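Local coordinates for MobB protein homolog (Geobacillus stearothermophilus, PDB 1XJC) that is of unknown function but, as a MobB homolog with a P-loop NTPase fold, probably binds nucleotide and serves molybdopterin guanine dinucleotide synthesis, at residues A28-H40 and Y92-Y105. Numbering follows the deposited sequence.
Sequences AVREGWRVGTVKH and YAPLRLDLVLVEGY
Arg34 hooks its side chain over the turn that leads into strand 99-103. Its CB and CG pass Asp98 OD2, the carboxylate oxygen that takes the Arg34 backbone N-H through its anti lone pair (N to OD2 2.7 Å, 169° at the hydrogen). CD lies 3.2 Å from Arg96 O, and there the chain bends (chi3 59°), bringing the guanidinium side-on to the turn. NE and NH2 both donate to Leu95 O in the guanidinium plane (NH2 to O 2.8 Å), and NE also bonds weakly to Arg96 O. Arg96 lays its guanidinium flat over one face of the Arg34 group, planes 17° apart, with Arg96 NH2 3.5 Å from Arg34 CZ and next to NH1, like charges stacked. Cut back to an alanine here, the side chain is likely to leave Leu95 O without these two donors and the Arg96 guanidinium without its stacking partner. Farther along, Tyr92 OH donates to Thr37 O (2.8 Å), while the Tyr92 ring atom CE2 touches Val38 CG2. Gly36, without a side chain, brings CA 4.0 Å from Tyr92 CE2. The edge of His40 points toward the face of Tyr105 in an offset T-shaped pair. Outermost strand 35-39 pairs parallel with 99-103, and that with 6-10; helix 17-30 packs on Thr37 and Leu101, helix 85-92 on Val38 and Val102, consistent with the P-loop NTPase fold.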
# COMPACT_ATOMS: atom_id res chain seq x y z
N ALA A 28 12.24 -1.90 -1.19
CA ALA A 28 12.49 -0.98 -0.08
C ALA A 28 13.46 -1.63 0.92
O ALA A 28 14.40 -0.99 1.39
CB ALA A 28 11.17 -0.60 0.63
N VAL A 29 13.23 -2.91 1.24
CA VAL A 29 14.11 -3.62 2.18
C VAL A 29 15.54 -3.68 1.64
O VAL A 29 16.50 -3.40 2.37
CB VAL A 29 13.59 -5.07 2.48
CG1 VAL A 29 14.62 -5.83 3.30
CG2 VAL A 29 12.27 -5.01 3.26
N ARG A 30 15.69 -4.03 0.37
CA ARG A 30 17.02 -4.10 -0.25
C ARG A 30 17.77 -2.78 -0.15
O ARG A 30 18.98 -2.77 -0.00
CB ARG A 30 16.95 -4.47 -1.73
CG ARG A 30 16.51 -5.87 -2.02
CD ARG A 30 16.72 -6.17 -3.49
NE ARG A 30 15.75 -7.15 -3.97
CZ ARG A 30 14.57 -6.84 -4.50
NH1 ARG A 30 14.20 -5.58 -4.64
NH2 ARG A 30 13.76 -7.81 -4.89
N GLU A 31 17.05 -1.66 -0.26
CA GLU A 31 17.67 -0.35 -0.16
C GLU A 31 18.02 -0.06 1.29
O GLU A 31 18.57 1.00 1.59
CB GLU A 31 16.72 0.75 -0.66
CG GLU A 31 16.57 0.82 -2.16
CD GLU A 31 17.90 1.06 -2.85
OE1 GLU A 31 18.48 2.15 -2.65
OE2 GLU A 31 18.36 0.15 -3.56
N GLY A 32 17.67 -0.99 2.18
CA GLY A 32 17.95 -0.80 3.59
C GLY A 32 16.95 0.09 4.33
O GLY A 32 17.23 0.52 5.45
N TRP A 33 15.80 0.36 3.73
CA TRP A 33 14.80 1.20 4.39
C TRP A 33 14.09 0.46 5.54
O TRP A 33 14.03 -0.77 5.57
CB TRP A 33 13.75 1.67 3.38
CG TRP A 33 14.26 2.62 2.33
CD1 TRP A 33 15.54 3.11 2.20
CD2 TRP A 33 13.51 3.20 1.25
NE1 TRP A 33 15.62 3.96 1.12
CE2 TRP A 33 14.39 4.02 0.52
CE3 TRP A 33 12.17 3.09 0.84
CZ2 TRP A 33 13.97 4.75 -0.61
CZ3 TRP A 33 11.75 3.81 -0.29
CH2 TRP A 33 12.66 4.63 -1.00
N ARG A 34 13.57 1.25 6.49
CA ARG A 34 12.81 0.72 7.62
C ARG A 34 11.37 0.80 7.10
O ARG A 34 10.81 1.89 6.93
CB ARG A 34 13.02 1.61 8.86
CG ARG A 34 14.46 1.54 9.43
CD ARG A 34 14.64 2.47 10.65
NE ARG A 34 13.71 2.13 11.73
CZ ARG A 34 13.79 1.03 12.48
NH1 ARG A 34 14.77 0.16 12.27
NH2 ARG A 34 12.90 0.79 13.43
N VAL A 35 10.78 -0.37 6.84
CA VAL A 35 9.43 -0.44 6.27
C VAL A 35 8.35 -0.99 7.18
O VAL A 35 8.62 -1.87 8.01
CB VAL A 35 9.43 -1.34 4.99
CG1 VAL A 35 8.02 -1.41 4.37
CG2 VAL A 35 10.45 -0.81 3.99
N GLY A 36 7.14 -0.47 7.02
CA GLY A 36 6.01 -0.96 7.79
C GLY A 36 4.90 -1.26 6.79
O GLY A 36 4.83 -0.60 5.75
N THR A 37 4.05 -2.26 7.05
CA THR A 37 2.93 -2.52 6.15
C THR A 37 1.66 -2.65 6.99
O THR A 37 1.72 -3.04 8.15
CB THR A 37 3.09 -3.82 5.31
OG1 THR A 37 3.21 -4.96 6.17
CG2 THR A 37 4.34 -3.72 4.41
N VAL A 38 0.52 -2.31 6.38
CA VAL A 38 -0.79 -2.41 7.03
C VAL A 38 -1.73 -3.00 5.99
O VAL A 38 -1.77 -2.55 4.83
CB VAL A 38 -1.35 -1.01 7.49
CG1 VAL A 38 -2.67 -1.18 8.25
CG2 VAL A 38 -0.33 -0.27 8.37
N LYS A 39 -2.46 -4.04 6.37
CA LYS A 39 -3.42 -4.68 5.47
C LYS A 39 -4.73 -4.89 6.22
O LYS A 39 -4.73 -5.30 7.38
CB LYS A 39 -2.91 -6.05 4.99
CG LYS A 39 -1.57 -6.01 4.27
CD LYS A 39 -1.13 -7.40 3.82
CE LYS A 39 0.27 -7.36 3.21
NZ LYS A 39 0.77 -8.69 2.76
N HIS A 40 -5.83 -4.60 5.54
CA HIS A 40 -7.15 -4.78 6.13
C HIS A 40 -7.57 -6.22 5.83
O HIS A 40 -7.80 -6.58 4.68
CB HIS A 40 -8.13 -3.77 5.53
CG HIS A 40 -9.30 -3.49 6.42
ND1 HIS A 40 -10.40 -4.31 6.49
CD2 HIS A 40 -9.53 -2.48 7.29
CE1 HIS A 40 -11.25 -3.83 7.38
NE2 HIS A 40 -10.75 -2.72 7.88
N TYR A 92 3.02 3.06 14.75
CA TYR A 92 4.23 2.97 13.91
C TYR A 92 5.14 4.18 14.07
O TYR A 92 6.34 4.09 13.84
CB TYR A 92 3.83 2.86 12.44
CG TYR A 92 3.44 1.46 12.01
CD1 TYR A 92 3.19 0.46 12.95
CD2 TYR A 92 3.34 1.14 10.65
CE1 TYR A 92 2.85 -0.84 12.55
CE2 TYR A 92 3.00 -0.15 10.24
CZ TYR A 92 2.76 -1.14 11.19
OH TYR A 92 2.44 -2.43 10.78
N ALA A 93 4.54 5.30 14.46
CA ALA A 93 5.26 6.55 14.65
C ALA A 93 6.59 6.42 15.41
O ALA A 93 7.62 6.94 14.96
CB ALA A 93 4.35 7.56 15.35
N PRO A 94 6.59 5.72 16.55
CA PRO A 94 7.81 5.55 17.35
C PRO A 94 8.91 4.69 16.71
O PRO A 94 10.04 4.66 17.20
CB PRO A 94 7.30 4.92 18.65
CG PRO A 94 5.81 5.25 18.67
CD PRO A 94 5.45 5.08 17.22
N LEU A 95 8.58 3.99 15.62
CA LEU A 95 9.56 3.11 14.98
C LEU A 95 10.46 3.69 13.89
O LEU A 95 11.15 2.94 13.20
CB LEU A 95 8.86 1.85 14.45
CG LEU A 95 8.19 0.94 15.49
CD1 LEU A 95 7.36 -0.09 14.76
CD2 LEU A 95 9.24 0.26 16.38
N ARG A 96 10.47 5.01 13.72
CA ARG A 96 11.34 5.65 12.72
C ARG A 96 11.29 4.98 11.35
O ARG A 96 12.34 4.70 10.77
CB ARG A 96 12.80 5.62 13.18
CG ARG A 96 13.09 6.34 14.49
CD ARG A 96 14.53 6.06 14.94
NE ARG A 96 14.76 4.63 15.16
CZ ARG A 96 15.70 3.92 14.55
NH1 ARG A 96 16.52 4.50 13.68
NH2 ARG A 96 15.83 2.62 14.82
N LEU A 97 10.09 4.74 10.83
CA LEU A 97 9.95 4.11 9.53
C LEU A 97 10.19 5.08 8.37
O LEU A 97 9.83 6.26 8.47
CB LEU A 97 8.56 3.47 9.41
CG LEU A 97 8.27 2.40 10.47
CD1 LEU A 97 6.85 1.86 10.30
CD2 LEU A 97 9.29 1.27 10.36
N ASP A 98 10.80 4.59 7.30
CA ASP A 98 11.06 5.40 6.11
C ASP A 98 9.90 5.31 5.14
O ASP A 98 9.70 6.20 4.31
CB ASP A 98 12.32 4.91 5.39
CG ASP A 98 13.57 4.99 6.26
OD1 ASP A 98 13.94 6.12 6.65
OD2 ASP A 98 14.16 3.92 6.55
N LEU A 99 9.14 4.23 5.23
CA LEU A 99 8.03 3.98 4.31
C LEU A 99 7.01 3.05 4.94
O LEU A 99 7.37 2.05 5.57
CB LEU A 99 8.57 3.31 3.03
CG LEU A 99 7.53 2.79 2.01
CD1 LEU A 99 6.83 4.00 1.37
CD2 LEU A 99 8.19 1.91 0.93
N VAL A 100 5.74 3.39 4.76
CA VAL A 100 4.64 2.57 5.25
C VAL A 100 3.73 2.31 4.05
O VAL A 100 3.22 3.26 3.44
CB VAL A 100 3.80 3.27 6.36
CG1 VAL A 100 2.68 2.33 6.84
CG2 VAL A 100 4.71 3.63 7.54
N LEU A 101 3.57 1.04 3.71
CA LEU A 101 2.71 0.68 2.60
C LEU A 101 1.41 0.16 3.18
O LEU A 101 1.40 -0.81 3.96
CB LEU A 101 3.36 -0.39 1.72
CG LEU A 101 4.62 0.13 1.04
CD1 LEU A 101 5.34 -1.02 0.34
CD2 LEU A 101 4.25 1.24 0.02
N VAL A 102 0.33 0.80 2.78
CA VAL A 102 -1.00 0.47 3.26
C VAL A 102 -1.86 -0.13 2.16
O VAL A 102 -2.07 0.49 1.11
CB VAL A 102 -1.70 1.75 3.78
CG1 VAL A 102 -3.13 1.44 4.17
CG2 VAL A 102 -0.90 2.34 4.95
N GLU A 103 -2.36 -1.34 2.40
CA GLU A 103 -3.22 -2.01 1.45
C GLU A 103 -4.68 -1.81 1.87
O GLU A 103 -5.11 -2.32 2.90
CB GLU A 103 -2.88 -3.50 1.39
CG GLU A 103 -3.28 -4.16 0.08
CD GLU A 103 -3.09 -5.67 0.09
OE1 GLU A 103 -2.07 -6.17 0.59
OE2 GLU A 103 -3.98 -6.36 -0.43
N GLY A 104 -5.45 -1.05 1.08
CA GLY A 104 -6.84 -0.80 1.42
C GLY A 104 -7.07 0.58 2.01
O GLY A 104 -6.31 1.50 1.74
N TYR A 105 -8.13 0.72 2.81
CA TYR A 105 -8.49 2.00 3.45
C TYR A 105 -8.62 3.07 2.36
O TYR A 105 -8.18 4.22 2.52
CB TYR A 105 -7.39 2.43 4.44
CG TYR A 105 -7.12 1.42 5.53
CD1 TYR A 105 -7.88 1.39 6.70
CD2 TYR A 105 -6.12 0.46 5.38
CE1 TYR A 105 -7.65 0.42 7.69
CE2 TYR A 105 -5.88 -0.50 6.35
CZ TYR A 105 -6.65 -0.52 7.50
OH TYR A 105 -6.41 -1.51 8.43